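Local coordinates for odorant Binding Protein from Varroa destructor, form P2<1> (PDB 7NZA) that probably binds small odorant molecules in a wide open internal cavity and carries them, serving chemical sensing in the Varroa mite, at residues R88-I91 / K92-L96; L105-H108 / D109-Q112; C111-E114 / A115-H119; Q127-Q130 / A131-Y135; N136-I140 / C141-V145. All coordinates share one frame; numbering follows the deposited sequence.

Contact 1 (R88-I91 / K92-L96); sequences RNEI and KNKKL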
loop_
_atom_site.group_PDB
_atom_site.type_symbol
_atom_site.label_atom_id
_atom_site.label_comp_id
_atom_site.label_asym_id
_atom_site.label_seq_id
_atom_site.Cartn_x
_atom_site.Cartn_y
_atom_site.Cartn_z
ATOM N N ARG A 88 -16.874 -1.900 16.930
ATOM C CA ARG A 88 -18.011 -2.833 16.791
ATOM C C ARG A 88 -19.120 -2.188 15.931
ATOM O O ARG A 88 -19.610 -2.834 15.027
ATOM C CB ARG A 88 -18.508 -3.232 18.185
ATOM C CG ARG A 88 -19.656 -4.202 18.160
ATOM C CD ARG A 88 -20.131 -4.568 19.541
ATOM N NE ARG A 88 -20.901 -5.778 19.269
ATOM C CZ ARG A 88 -22.146 -5.796 18.885
ATOM N NH1 ARG A 88 -22.789 -4.638 18.768
ATOM N NH2 ARG A 88 -22.778 -6.941 18.676
ATOM N N ASN A 89 -19.464 -0.959 16.293
ATOM C CA ASN A 89 -20.558 -0.303 15.536
ATOM C C ASN A 89 -20.153 -0.073 14.089
ATOM O O ASN A 89 -20.981 -0.235 13.159
ATOM C CB ASN A 89 -20.918 0.998 16.182
ATOM C CG ASN A 89 -21.594 0.848 17.521
ATOM O OD1 ASN A 89 -22.181 -0.198 17.799
ATOM N ND2 ASN A 89 -21.555 1.913 18.294
ATOM N N GLU A 90 -18.883 0.193 13.838
ATOM C CA GLU A 90 -18.401 0.414 12.446
ATOM C C GLU A 90 -18.501 -0.881 11.674
ATOM O O GLU A 90 -18.921 -0.875 10.473
ATOM C CB GLU A 90 -17.001 1.008 12.425
ATOM C CG GLU A 90 -16.443 1.292 11.059
ATOM C CD GLU A 90 -14.955 1.536 10.922
ATOM O OE1 GLU A 90 -14.184 1.121 11.795
ATOM O OE2 GLU A 90 -14.564 2.015 9.843
ATOM N N ILE A 91 -18.215 -2.038 12.282
ATOM C CA ILE A 91 -18.385 -3.341 11.595
ATOM C C ILE A 91 -19.865 -3.496 11.246
ATOM O O ILE A 91 -20.167 -3.987 10.129
ATOM C CB ILE A 91 -17.894 -4.494 12.480
ATOM C CG1 ILE A 91 -16.372 -4.468 12.648
ATOM C CG2 ILE A 91 -18.363 -5.806 11.912
ATOM C CD1 ILE A 91 -15.872 -5.295 13.833
ATOM N N LYS A 92 -20.758 -3.297 12.209
ATOM C CA LYS A 92 -22.209 -3.451 11.907
ATOM C C LYS A 92 -22.620 -2.567 10.716
ATOM O O LYS A 92 -23.383 -3.008 9.895
ATOM C CB LYS A 92 -23.024 -3.126 13.159
ATOM C CG LYS A 92 -22.944 -4.185 14.236
ATOM C CD LYS A 92 -23.599 -3.823 15.514
ATOM C CE LYS A 92 -25.053 -3.491 15.334
ATOM N NZ LYS A 92 -25.589 -2.902 16.572
ATOM N N ASN A 93 -22.056 -1.379 10.617
ATOM C CA ASN A 93 -22.446 -0.413 9.559
ATOM C C ASN A 93 -21.959 -0.886 8.207
ATOM O O ASN A 93 -22.418 -0.276 7.189
ATOM C CB ASN A 93 -21.974 0.998 9.902
ATOM C CG ASN A 93 -22.823 1.640 10.987
ATOM O OD1 ASN A 93 -23.937 1.199 11.278
ATOM N ND2 ASN A 93 -22.315 2.718 11.563
ATOM N N LYS A 94 -21.052 -1.849 8.105
ATOM C CA LYS A 94 -20.576 -2.342 6.794
ATOM C C LYS A 94 -21.671 -3.172 6.123
ATOM O O LYS A 94 -21.518 -3.478 4.919
ATOM C CB LYS A 94 -19.328 -3.205 7.022
ATOM C CG LYS A 94 -18.129 -2.483 7.621
ATOM C CD LYS A 94 -17.595 -1.417 6.699
ATOM C CE LYS A 94 -16.253 -0.891 7.153
ATOM N NZ LYS A 94 -15.762 0.118 6.187
ATOM N N LYS A 95 -22.623 -3.695 6.876
ATOM C CA LYS A 95 -23.719 -4.487 6.289
ATOM C C LYS A 95 -23.195 -5.742 5.612
ATOM O O LYS A 95 -23.587 -6.076 4.485
ATOM C CB LYS A 95 -24.566 -3.605 5.352
ATOM C CG LYS A 95 -25.272 -2.458 6.064
ATOM C CD LYS A 95 -25.952 -2.914 7.330
ATOM C CE LYS A 95 -27.385 -2.519 7.609
ATOM N NZ LYS A 95 -27.857 -3.205 8.840
ATOM N N LEU A 96 -22.339 -6.468 6.325
ATOM C CA LEU A 96 -21.878 -7.812 5.911
ATOM C C LEU A 96 -23.097 -8.739 5.826
ATOM O O LEU A 96 -24.080 -8.539 6.581
ATOM C CB LEU A 96 -20.881 -8.325 6.973
ATOM C CG LEU A 96 -19.524 -7.621 6.991
ATOM C CD1 LEU A 96 -18.729 -8.020 8.251
ATOM C CD2 LEU A 96 -18.691 -7.928 5.731
HETATM O O HOH W 1 -13.387 0.827 7.726
HETATM O O HOH W 2 -21.790 -6.021 9.099
#

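Contact 2 (L105-H108 / D109-Q112); sequences LLKH and DACQ. With NA (sodium ion), chain E.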
loop_
_atom_site.group_PDB
_atom_site.type_symbol
_atom_site.label_atom_id
_atom_site.label_comp_id
_atom_site.label_asym_id
_atom_site.label_seq_id
_atom_site.Cartn_x
_atom_site.Cartn_y
_atom_site.Cartn_z
ATOM N N LEU A 105 -18.396 -10.350 14.662
ATOM C CA LEU A 105 -18.702 -9.676 15.940
ATOM C C LEU A 105 -18.315 -10.573 17.142
ATOM O O LEU A 105 -17.938 -10.023 18.180
ATOM C CB LEU A 105 -20.195 -9.335 15.932
ATOM C CG LEU A 105 -20.587 -8.138 15.050
ATOM C CD1 LEU A 105 -22.100 -7.992 15.120
ATOM C CD2 LEU A 105 -19.895 -6.866 15.446
ATOM N N LEU A 106 -18.366 -11.863 16.998
ATOM C CA LEU A 106 -17.893 -12.754 18.072
ATOM C C LEU A 106 -16.392 -12.649 18.199
ATOM O O LEU A 106 -15.852 -12.537 19.300
ATOM C CB LEU A 106 -18.316 -14.202 17.801
ATOM C CG LEU A 106 -17.993 -15.177 18.924
ATOM C CD1 LEU A 106 -18.678 -14.772 20.243
ATOM C CD2 LEU A 106 -18.424 -16.567 18.513
ATOM N N LYS A 107 -15.672 -12.584 17.062
ATOM C CA LYS A 107 -14.213 -12.378 17.124
ATOM C C LYS A 107 -13.917 -11.004 17.634
ATOM O O LYS A 107 -12.869 -10.817 18.289
ATOM C CB LYS A 107 -13.556 -12.723 15.781
ATOM C CG LYS A 107 -13.533 -14.205 15.461
ATOM C CD LYS A 107 -12.770 -14.979 16.500
ATOM C CE LYS A 107 -12.525 -16.409 16.035
ATOM N NZ LYS A 107 -11.669 -17.087 17.027
ATOM N N HIS A 108 -14.722 -9.978 17.364
ATOM C CA HIS A 108 -14.488 -8.670 17.997
ATOM C C HIS A 108 -14.380 -8.890 19.499
ATOM O O HIS A 108 -13.502 -8.297 20.150
ATOM C CB HIS A 108 -15.635 -7.688 17.645
ATOM C CG HIS A 108 -15.611 -6.474 18.425
ATOM N ND1 HIS A 108 -14.785 -5.436 18.130
ATOM C CD2 HIS A 108 -16.295 -6.170 19.548
ATOM C CE1 HIS A 108 -14.951 -4.498 19.033
ATOM N NE2 HIS A 108 -15.894 -4.920 19.920
ATOM N N ASP A 109 -15.333 -9.568 20.105
ATOM C CA ASP A 109 -15.313 -9.780 21.569
ATOM C C ASP A 109 -14.040 -10.561 21.928
ATOM O O ASP A 109 -13.429 -10.185 22.953
ATOM C CB ASP A 109 -16.589 -10.463 22.028
ATOM C CG ASP A 109 -17.874 -9.690 21.819
ATOM O OD1 ASP A 109 -17.821 -8.483 21.885
ATOM O OD2 ASP A 109 -18.890 -10.400 21.580
ATOM N N ALA A 110 -13.769 -11.618 21.189
ATOM C CA ALA A 110 -12.590 -12.429 21.561
ATOM C C ALA A 110 -11.298 -11.619 21.454
ATOM O O ALA A 110 -10.419 -11.713 22.310
ATOM C CB ALA A 110 -12.494 -13.650 20.656
ATOM N N CYS A 111 -11.199 -10.778 20.450
ATOM C CA CYS A 111 -9.991 -9.971 20.202
ATOM C C CYS A 111 -9.898 -8.854 21.240
ATOM O O CYS A 111 -8.797 -8.584 21.742
ATOM C CB CYS A 111 -10.022 -9.376 18.809
ATOM S SG CYS A 111 -9.706 -10.612 17.516
ATOM N N GLN A 112 -11.015 -8.221 21.644
ATOM C CA GLN A 112 -10.977 -7.224 22.702
ATOM C C GLN A 112 -10.503 -7.882 23.989
ATOM O O GLN A 112 -9.739 -7.289 24.732
ATOM C CB GLN A 112 -12.330 -6.536 22.825
ATOM C CG GLN A 112 -12.364 -5.543 23.962
ATOM C CD GLN A 112 -13.674 -4.820 24.048
ATOM O OE1 GLN A 112 -14.551 -4.962 23.226
ATOM N NE2 GLN A 112 -13.773 -3.907 25.018
HETATM NA NA NA E . -19.545 -8.076 19.406
HETATM O O HOH W 3 -16.837 -3.709 22.328
#

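Contact 3 (C111-E114 / A115-H119); sequences CQKE and ATEKH. With SO4 (sulfate ion), chain C.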
loop_
_atom_site.group_PDB
_atom_site.type_symbol
_atom_site.label_atom_id
_atom_site.label_comp_id
_atom_site.label_asym_id
_atom_site.label_seq_id
_atom_site.Cartn_x
_atom_site.Cartn_y
_atom_site.Cartn_z
ATOM N N CYS A 111 -11.199 -10.778 20.450
ATOM C CA CYS A 111 -9.991 -9.971 20.202
ATOM C C CYS A 111 -9.898 -8.854 21.240
ATOM O O CYS A 111 -8.797 -8.584 21.742
ATOM C CB CYS A 111 -10.022 -9.376 18.809
ATOM S SG CYS A 111 -9.706 -10.612 17.516
ATOM N N GLN A 112 -11.015 -8.221 21.644
ATOM C CA GLN A 112 -10.977 -7.224 22.702
ATOM C C GLN A 112 -10.503 -7.882 23.989
ATOM O O GLN A 112 -9.739 -7.289 24.732
ATOM C CB GLN A 112 -12.330 -6.536 22.825
ATOM C CG GLN A 112 -12.364 -5.543 23.962
ATOM C CD GLN A 112 -13.674 -4.820 24.048
ATOM O OE1 GLN A 112 -14.551 -4.962 23.226
ATOM N NE2 GLN A 112 -13.773 -3.907 25.018
ATOM N N LYS A 113 -11.040 -9.057 24.305
ATOM C CA LYS A 113 -10.653 -9.764 25.546
ATOM C C LYS A 113 -9.164 -10.060 25.521
ATOM O O LYS A 113 -8.452 -9.849 26.486
ATOM C CB LYS A 113 -11.484 -11.037 25.666
ATOM C CG LYS A 113 -11.121 -11.833 26.930
ATOM C CD LYS A 113 -11.845 -13.144 27.086
ATOM C CE LYS A 113 -11.475 -13.926 28.308
ATOM N NZ LYS A 113 -12.401 -15.029 28.533
ATOM N N GLU A 114 -8.702 -10.654 24.411
ATOM C CA GLU A 114 -7.259 -10.977 24.303
ATOM C C GLU A 114 -6.413 -9.725 24.518
ATOM O O GLU A 114 -5.423 -9.735 25.287
ATOM C CB GLU A 114 -6.967 -11.679 23.003
ATOM C CG GLU A 114 -5.494 -12.041 22.851
ATOM C CD GLU A 114 -5.118 -12.639 21.514
ATOM O OE1 GLU A 114 -5.973 -12.803 20.653
ATOM O OE2 GLU A 114 -3.946 -12.926 21.337
ATOM N N ALA A 115 -6.819 -8.631 23.890
ATOM C CA ALA A 115 -5.991 -7.402 23.905
ATOM C C ALA A 115 -5.965 -6.848 25.310
ATOM O O ALA A 115 -4.843 -6.410 25.770
ATOM C CB ALA A 115 -6.556 -6.380 22.943
ATOM N N THR A 116 -7.082 -6.861 25.988
ATOM C CA THR A 116 -7.190 -6.208 27.314
ATOM C C THR A 116 -6.617 -7.092 28.403
ATOM O O THR A 116 -6.130 -6.524 29.431
ATOM C CB THR A 116 -8.597 -5.691 27.578
ATOM O OG1 THR A 116 -9.532 -6.731 27.545
ATOM C CG2 THR A 116 -9.077 -4.742 26.530
ATOM N N GLU A 117 -6.684 -8.410 28.254
ATOM C CA GLU A 117 -6.035 -9.277 29.282
ATOM C C GLU A 117 -4.519 -9.304 29.079
ATOM O O GLU A 117 -3.807 -9.395 30.119
ATOM C CB GLU A 117 -6.637 -10.663 29.228
ATOM C CG GLU A 117 -8.080 -10.640 29.645
ATOM C CD GLU A 117 -8.672 -12.001 29.949
ATOM O OE1 GLU A 117 -8.083 -13.029 29.545
ATOM O OE2 GLU A 117 -9.758 -12.017 30.541
ATOM N N LYS A 118 -3.985 -9.163 27.868
ATOM C CA LYS A 118 -2.537 -9.300 27.623
ATOM C C LYS A 118 -1.865 -7.990 28.003
ATOM O O LYS A 118 -0.676 -8.005 28.421
ATOM C CB LYS A 118 -2.286 -9.624 26.150
ATOM C CG LYS A 118 -0.825 -9.585 25.739
ATOM C CD LYS A 118 -0.139 -10.844 26.058
ATOM C CE LYS A 118 1.192 -10.953 25.362
ATOM N NZ LYS A 118 2.084 -11.808 26.170
ATOM N N HIS A 119 -2.467 -6.850 27.682
ATOM C CA HIS A 119 -1.780 -5.555 27.797
ATOM C C HIS A 119 -2.544 -4.599 28.703
ATOM O O HIS A 119 -3.761 -4.467 28.544
ATOM C CB HIS A 119 -1.639 -4.978 26.401
ATOM C CG HIS A 119 -0.749 -5.761 25.489
ATOM N ND1 HIS A 119 0.614 -5.988 25.745
ATOM C CD2 HIS A 119 -0.990 -6.375 24.321
ATOM C CE1 HIS A 119 1.121 -6.648 24.737
ATOM N NE2 HIS A 119 0.182 -6.925 23.871
HETATM S S SO4 C . 1.727 -4.097 28.581
HETATM O O1 SO4 C . 0.930 -4.248 29.771
HETATM O O2 SO4 C . 2.928 -3.332 28.817
HETATM O O3 SO4 C . 0.881 -3.393 27.601
HETATM O O4 SO4 C . 2.084 -5.337 28.027
HETATM O O HOH W 4 -12.437 -4.851 27.665
#

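Contact 4 (Q127-Q130 / A131-Y135); sequences QLYQ and ACMDY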
loop_
_atom_site.group_PDB
_atom_site.type_symbol
_atom_site.label_atom_id
_atom_site.label_comp_id
_atom_site.label_asym_id
_atom_site.label_seq_id
_atom_site.Cartn_x
_atom_site.Cartn_y
_atom_site.Cartn_z
ATOM N N GLN A 127 -3.092 -2.171 19.267
ATOM C CA GLN A 127 -2.218 -2.883 18.318
ATOM C C GLN A 127 -2.575 -4.357 18.244
ATOM O O GLN A 127 -2.721 -4.936 17.176
ATOM C CB GLN A 127 -0.737 -2.688 18.712
ATOM C CG GLN A 127 -0.245 -1.220 18.519
ATOM C CD GLN A 127 1.112 -0.956 19.121
ATOM O OE1 GLN A 127 1.581 -1.727 19.968
ATOM N NE2 GLN A 127 1.733 0.158 18.740
ATOM N N LEU A 128 -2.727 -5.000 19.401
ATOM C CA LEU A 128 -3.052 -6.449 19.365
ATOM C C LEU A 128 -4.491 -6.636 18.851
ATOM O O LEU A 128 -4.693 -7.532 18.052
ATOM C CB LEU A 128 -2.820 -7.111 20.722
ATOM C CG LEU A 128 -3.144 -8.606 20.765
ATOM C CD1 LEU A 128 -2.361 -9.401 19.725
ATOM C CD2 LEU A 128 -2.856 -9.172 22.158
ATOM N N TYR A 129 -5.441 -5.796 19.244
ATOM C CA TYR A 129 -6.824 -5.922 18.740
ATOM C C TYR A 129 -6.829 -5.833 17.212
ATOM O O TYR A 129 -7.457 -6.664 16.551
ATOM C CB TYR A 129 -7.696 -4.811 19.309
ATOM C CG TYR A 129 -9.043 -4.719 18.669
ATOM C CD1 TYR A 129 -10.059 -5.590 19.017
ATOM C CD2 TYR A 129 -9.287 -3.810 17.648
ATOM C CE1 TYR A 129 -11.291 -5.530 18.407
ATOM C CE2 TYR A 129 -10.514 -3.717 17.016
ATOM C CZ TYR A 129 -11.532 -4.610 17.399
ATOM O OH TYR A 129 -12.691 -4.526 16.717
ATOM N N GLN A 130 -6.111 -4.866 16.637
ATOM C CA GLN A 130 -6.170 -4.670 15.165
ATOM C C GLN A 130 -5.518 -5.867 14.494
ATOM O O GLN A 130 -6.007 -6.371 13.448
ATOM C CB GLN A 130 -5.520 -3.388 14.763
ATOM C CG GLN A 130 -6.342 -2.183 15.109
ATOM C CD GLN A 130 -5.817 -0.901 14.547
ATOM O OE1 GLN A 130 -4.618 -0.616 14.649
ATOM N NE2 GLN A 130 -6.642 -0.089 13.913
ATOM N N ALA A 131 -4.395 -6.378 15.025
ATOM C CA ALA A 131 -3.752 -7.547 14.425
ATOM C C ALA A 131 -4.667 -8.759 14.511
ATOM O O ALA A 131 -4.787 -9.547 13.579
ATOM C CB ALA A 131 -2.412 -7.824 15.089
ATOM N N CYS A 132 -5.275 -8.946 15.654
ATOM C CA CYS A 132 -6.231 -10.051 15.923
ATOM C C CYS A 132 -7.412 -9.997 14.950
ATOM O O CYS A 132 -7.806 -11.019 14.380
ATOM C CB CYS A 132 -6.703 -10.013 17.367
ATOM S SG CYS A 132 -7.818 -11.308 17.938
ATOM N N MET A 133 -7.929 -8.817 14.745
ATOM C CA MET A 133 -9.113 -8.679 13.833
ATOM C C MET A 133 -8.653 -8.837 12.381
ATOM O O MET A 133 -9.373 -9.415 11.575
ATOM C CB MET A 133 -9.802 -7.349 14.051
ATOM C CG MET A 133 -10.521 -7.355 15.388
ATOM S SD MET A 133 -11.823 -8.610 15.531
ATOM C CE MET A 133 -13.182 -7.832 14.658
ATOM N N ASP A 134 -7.474 -8.350 12.025
ATOM C CA ASP A 134 -6.983 -8.521 10.616
ATOM C C ASP A 134 -6.949 -10.000 10.301
ATOM O O ASP A 134 -7.477 -10.435 9.260
ATOM C CB ASP A 134 -5.649 -7.839 10.454
ATOM C CG ASP A 134 -5.166 -7.711 9.032
ATOM O OD1 ASP A 134 -5.280 -6.650 8.468
ATOM O OD2 ASP A 134 -4.807 -8.745 8.512
ATOM N N TYR A 135 -6.368 -10.781 11.196
ATOM C CA TYR A 135 -6.249 -12.223 11.012
ATOM C C TYR A 135 -7.590 -12.916 11.008
ATOM O O TYR A 135 -7.930 -13.640 10.100
ATOM C CB TYR A 135 -5.347 -12.792 12.109
ATOM C CG TYR A 135 -5.232 -14.265 12.012
ATOM C CD1 TYR A 135 -4.657 -14.883 10.918
ATOM C CD2 TYR A 135 -5.815 -15.051 12.961
ATOM C CE1 TYR A 135 -4.611 -16.274 10.810
ATOM C CE2 TYR A 135 -5.655 -16.438 12.939
ATOM C CZ TYR A 135 -5.098 -17.034 11.837
ATOM O OH TYR A 135 -5.013 -18.416 11.801
#

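Contact 5 (N136-I140 / C141-V145); sequences NISQI and CGIKV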
loop_
_atom_site.group_PDB
_atom_site.type_symbol
_atom_site.label_atom_id
_atom_site.label_comp_id
_atom_site.label_asym_id
_atom_site.label_seq_id
_atom_site.Cartn_x
_atom_site.Cartn_y
_atom_site.Cartn_z
ATOM N N ASN A 136 -8.410 -12.649 12.020
ATOM C CA ASN A 136 -9.703 -13.353 12.128
ATOM C C ASN A 136 -10.701 -12.939 11.072
ATOM O O ASN A 136 -11.379 -13.823 10.536
ATOM C CB ASN A 136 -10.315 -13.179 13.507
ATOM C CG ASN A 136 -9.672 -14.081 14.524
ATOM O OD1 ASN A 136 -9.940 -15.286 14.484
ATOM N ND2 ASN A 136 -8.792 -13.563 15.343
ATOM N N ILE A 137 -10.799 -11.697 10.722
ATOM C CA ILE A 137 -11.682 -11.255 9.624
ATOM C C ILE A 137 -11.234 -11.934 8.360
ATOM O O ILE A 137 -12.019 -12.407 7.535
ATOM C CB ILE A 137 -11.768 -9.752 9.504
ATOM C CG1 ILE A 137 -12.448 -9.114 10.710
ATOM C CG2 ILE A 137 -12.523 -9.405 8.214
ATOM C CD1 ILE A 137 -12.405 -7.630 10.680
ATOM N N SER A 138 -9.911 -11.980 8.106
ATOM C CA SER A 138 -9.366 -12.604 6.872
ATOM C C SER A 138 -9.787 -14.066 6.793
ATOM O O SER A 138 -10.164 -14.576 5.705
ATOM C CB SER A 138 -7.863 -12.461 6.741
ATOM O OG SER A 138 -7.497 -11.135 6.625
ATOM N N GLN A 139 -9.677 -14.760 7.916
ATOM C CA GLN A 139 -10.063 -16.181 7.958
ATOM C C GLN A 139 -11.550 -16.364 7.709
ATOM O O GLN A 139 -11.919 -17.209 6.921
ATOM C CB GLN A 139 -9.719 -16.823 9.311
ATOM C CG GLN A 139 -8.250 -16.901 9.617
ATOM C CD GLN A 139 -7.611 -17.946 8.741
ATOM O OE1 GLN A 139 -8.022 -19.104 8.729
ATOM N NE2 GLN A 139 -6.597 -17.564 8.006
ATOM N N ILE A 140 -12.398 -15.609 8.370
ATOM C CA ILE A 140 -13.863 -15.751 8.249
ATOM C C ILE A 140 -14.277 -15.450 6.825
ATOM O O ILE A 140 -15.123 -16.133 6.223
ATOM C CB ILE A 140 -14.557 -14.849 9.249
ATOM C CG1 ILE A 140 -14.344 -15.350 10.668
ATOM C CG2 ILE A 140 -16.032 -14.650 8.859
ATOM C CD1 ILE A 140 -14.590 -14.330 11.736
ATOM N N CYS A 141 -13.679 -14.439 6.235
ATOM C CA CYS A 141 -14.140 -13.908 4.928
ATOM C C CYS A 141 -13.483 -14.643 3.762
ATOM O O CYS A 141 -13.926 -14.468 2.641
ATOM C CB CYS A 141 -13.792 -12.438 4.861
ATOM S SG CYS A 141 -14.772 -11.402 5.967
ATOM N N GLY A 142 -12.391 -15.336 4.006
ATOM C CA GLY A 142 -11.546 -15.866 2.905
ATOM C C GLY A 142 -10.822 -14.798 2.132
ATOM O O GLY A 142 -10.729 -14.887 0.886
ATOM N N ILE A 143 -10.364 -13.760 2.806
ATOM C CA ILE A 143 -9.629 -12.664 2.152
ATOM C C ILE A 143 -8.203 -13.084 1.893
ATOM O O ILE A 143 -7.564 -13.719 2.751
ATOM C CB ILE A 143 -9.641 -11.398 3.001
ATOM C CG1 ILE A 143 -11.063 -10.849 3.045
ATOM C CG2 ILE A 143 -8.628 -10.387 2.542
ATOM C CD1 ILE A 143 -11.288 -9.808 4.131
ATOM N N LYS A 144 -7.689 -12.783 0.692
ATOM C CA LYS A 144 -6.262 -12.977 0.364
ATOM C C LYS A 144 -5.647 -11.612 0.060
ATOM O O LYS A 144 -6.233 -10.836 -0.645
ATOM C CB LYS A 144 -6.083 -13.917 -0.822
ATOM C CG LYS A 144 -6.490 -15.356 -0.554
ATOM C CD LYS A 144 -6.312 -16.252 -1.778
ATOM C CE LYS A 144 -7.317 -15.934 -2.864
ATOM N NZ LYS A 144 -7.242 -16.796 -4.070
ATOM N N VAL A 145 -4.485 -11.379 0.615
ATOM C CA VAL A 145 -3.780 -10.091 0.410
ATOM C C VAL A 145 -2.410 -10.414 -0.170
ATOM O O VAL A 145 -1.700 -11.182 0.394
ATOM C CB VAL A 145 -3.639 -9.315 1.738
ATOM C CG1 VAL A 145 -2.909 -7.989 1.569
ATOM C CG2 VAL A 145 -4.982 -9.114 2.403
HETATM O O HOH W 5 -7.969 -16.321 3.791
#

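Contact 1 (R88-I91 / K92-L96)
Helix 84-93 finishes in a Schellman-like turn: Lys95 has a positive phi and its N bonds Lys92 O, while water 2 takes the place of the direct six-to-one bond between Leu96 N and Ile91 O. This water donates to Ile91 O at 2.8 Å and accepts from Leu96 N at 2.9 Å. Before it, the helical bond from Lys92 N to Arg88 O is nearly straight (N-H...O 169°), whereas Lys94 N bonds Ile91 O from above the carbonyl plane.

A second water ties the side chains of Glu90 and Lys94: it donates to Glu90 OE2 at 2.7 Å and accepts from Lys94 NZ at 2.9 Å, spanning opposite charges too far apart for a salt bridge. The other carboxylate oxygen, Glu90 OE1, is hydrogen-bonded to Ser7 OG of the second subunit. The extended Arg88 chain carries NH1 to Lys92 CD at 3.5 Å, and the bend in Lys92 at chi3 (58°) leaves NZ 4.0 Å from Arg88 NH1, two like charges in proximity. Arg88 also belongs to the sodium site. Around this turn, Ile91 packs on Val104 and Leu105 of helix 98-118, and Leu96 on the loop residues Gln23 and Leu24.

Contact 2 (L105-H108 / D109-Q112)
His108 and Asp109 meet obliquely, the imidazole and carboxylate planes 64° apart with His108 CD2 3.6 Å from Asp109 OD1. From the ring, NE2 is linked to Gln112 one turn on: water 3, in the ring plane at its edge, lies 2.9 Å from His108 NE2 and donates to Gln112 OE1 at 2.8 Å. The two side chains run side by side in the same direction, both with CG turned away from the backbone N (Gln112 chi1 177°), a course that sets His108 NE2 and Gln112 OE1 3.6 Å apart, with water 3 bonding both. The other ring nitrogen, ND1, is hydrogen-bonded to Tyr129 of helix 122-141. All of this lies within helix 98-118, where the regular i to i+4 ladder includes Gln112 N to His108 O and Asp109 N to Leu105 O. A sodium ion lies at the start of the segment, bound by Leu105 O at 2.8 Å. Asp109 OD1 sits 3.0 Å from the sodium, so the carboxylate probably contributes to the electrostatics of a site that also includes Arg88.

Contact 3 (C111-E114 / A115-H119)
Cys111 O to Ala115 N begins the run of i to i+4 backbone bonds that closes helix 98-118, and Glu114 O to Lys118 N ends it across this contact. Within the ladder, Gln112 O is gripped twice by one residue: Thr116 N at 3.0 Å and Thr116 OG1 at 2.9 Å reach it from opposite faces of its carbonyl plane. The hydroxyl gets there because chi1 of 60° sets OG1 between the backbone N and the carbonyl carbon. Water 4 adds a further link, accepting from Gln112 NE2 at 3.1 Å and donating weakly to Thr116 OG1.

A covalent tie to helix 122-141 comes from the Cys111-Cys132 disulfide.

Charge enters through Lys113 and Glu117, whose chains cross at an angle. Lys113 CE touches Glu117 OE2 at 3.4 Å; any attraction is probably long-range, Lys113 NZ and Glu117 OE2 being 4.5 Å apart.

Anion binding marks the exit from the helix. Lys118 CG lies over the centre of one face of the His119 ring, 3.4 Å above its plane, and the sulfate, probably from the crystallisation liquor, meets the ring edge; Asp120 N and Asp121 N also hold it. His119 ND1 donates to sulfate O4 at 2.8 Å in an almost linear bond (174°).

Contact 4 (Q127-Q130 / A131-Y135)
Tyr129 and Met133 come together through complementary first torsions. In Tyr129, chi1 of 170° places the ring opposite the backbone N and beside the carbonyl carbon, leaning along the helix toward the next turn. In Met133, chi1 of -71° keeps CG beside its own backbone N, and further bends at chi2 and chi3 carry SD and CE toward the phenol end of the ring. The result is a CH-pi contact: Met133 CG stands 3.8 Å from the ring centroid and 22° off the ring normal, over one face. It is displaced toward the phenol end, where its closest ring atom is Tyr129 CZ at 3.5 Å. The sulfur approaches more obliquely, with Met133 SD 4.9 Å from the same centroid. Farther out, Met133 CE reaches Tyr129 OH at 3.9 Å, the hydroxyl whose hydrogen-bond partner is His108 of helix 98-118.

Beneath the side chains, Met133 N bonds Tyr129 O at 2.8 Å, so backbone and side chains join the same two residues. Phe84 of helix 84-93 meets the Tyr129 ring edge-to-face. The second subunit also touches this turn: its Ser7 O receives Gln130 NE2, its Lys12 forms a salt bridge with Asp134 OD1, and its Ala8 packs on both Tyr129 and Met133. Taken together, the geometry is that of a Met-aromatic contact between residues one turn apart on helix 122-141.

Contact 5 (N136-I140 / C141-V145)
Cys141 CB lies 3.2 Å from Ile137 O. That oxygen also accepts the backbone bond from Cys141 N. With chi1 at -70°, SG lies beside its own backbone N and stays 3.3 Å from Ile137 O. The sulfur also packs against Ile137 CG2 at 3.8 Å, and its covalent bond goes to Cys21, fastening the helix end to the N-terminal part of the chain. Just beyond, the chain closes as a Schellman motif: Ile143 N bonds Ser138 O at 3.0 Å, approaching on a carbonyl lone pair, and Gly142 N bonds Gln139 O weakly at 3.5 Å. Gly142 has the positive phi that this turn requires. Ile143 CD1 also lies 4.3 Å from Ile137 CG2, an apolar contact. Water 5 donates to Ile143 O at 2.8 Å. Backbone bonds, one disulfide and an apolar contact thus act on the same turn, consistent with a well-defined passage from helix 122-141 into strand 144-145.

In the fold
The five contacts follow the chain in order over the last three helices: contact 1 ends helix 84-93, contacts 2 and 3 overlap on helix 98-118 through Cys111 and Gln112, and contacts 4 and 5 adjoin on helix 122-141. Contact 4 is central, its centre about 8 Å from that of the chain and about 10 Å from the centres of both contacts 2 and 3; contacts 3 and 5 lie about 21 Å apart. Ile91 of contact 1 packs on Met133 of contact 4, and Lys107 of contact 2 on Ile140 of contact 5. Contacts 1, 4 and 5 touch the second subunit, so parts of helices 84-93 and 122-141 also meet that subunit, largely its N-terminal residues.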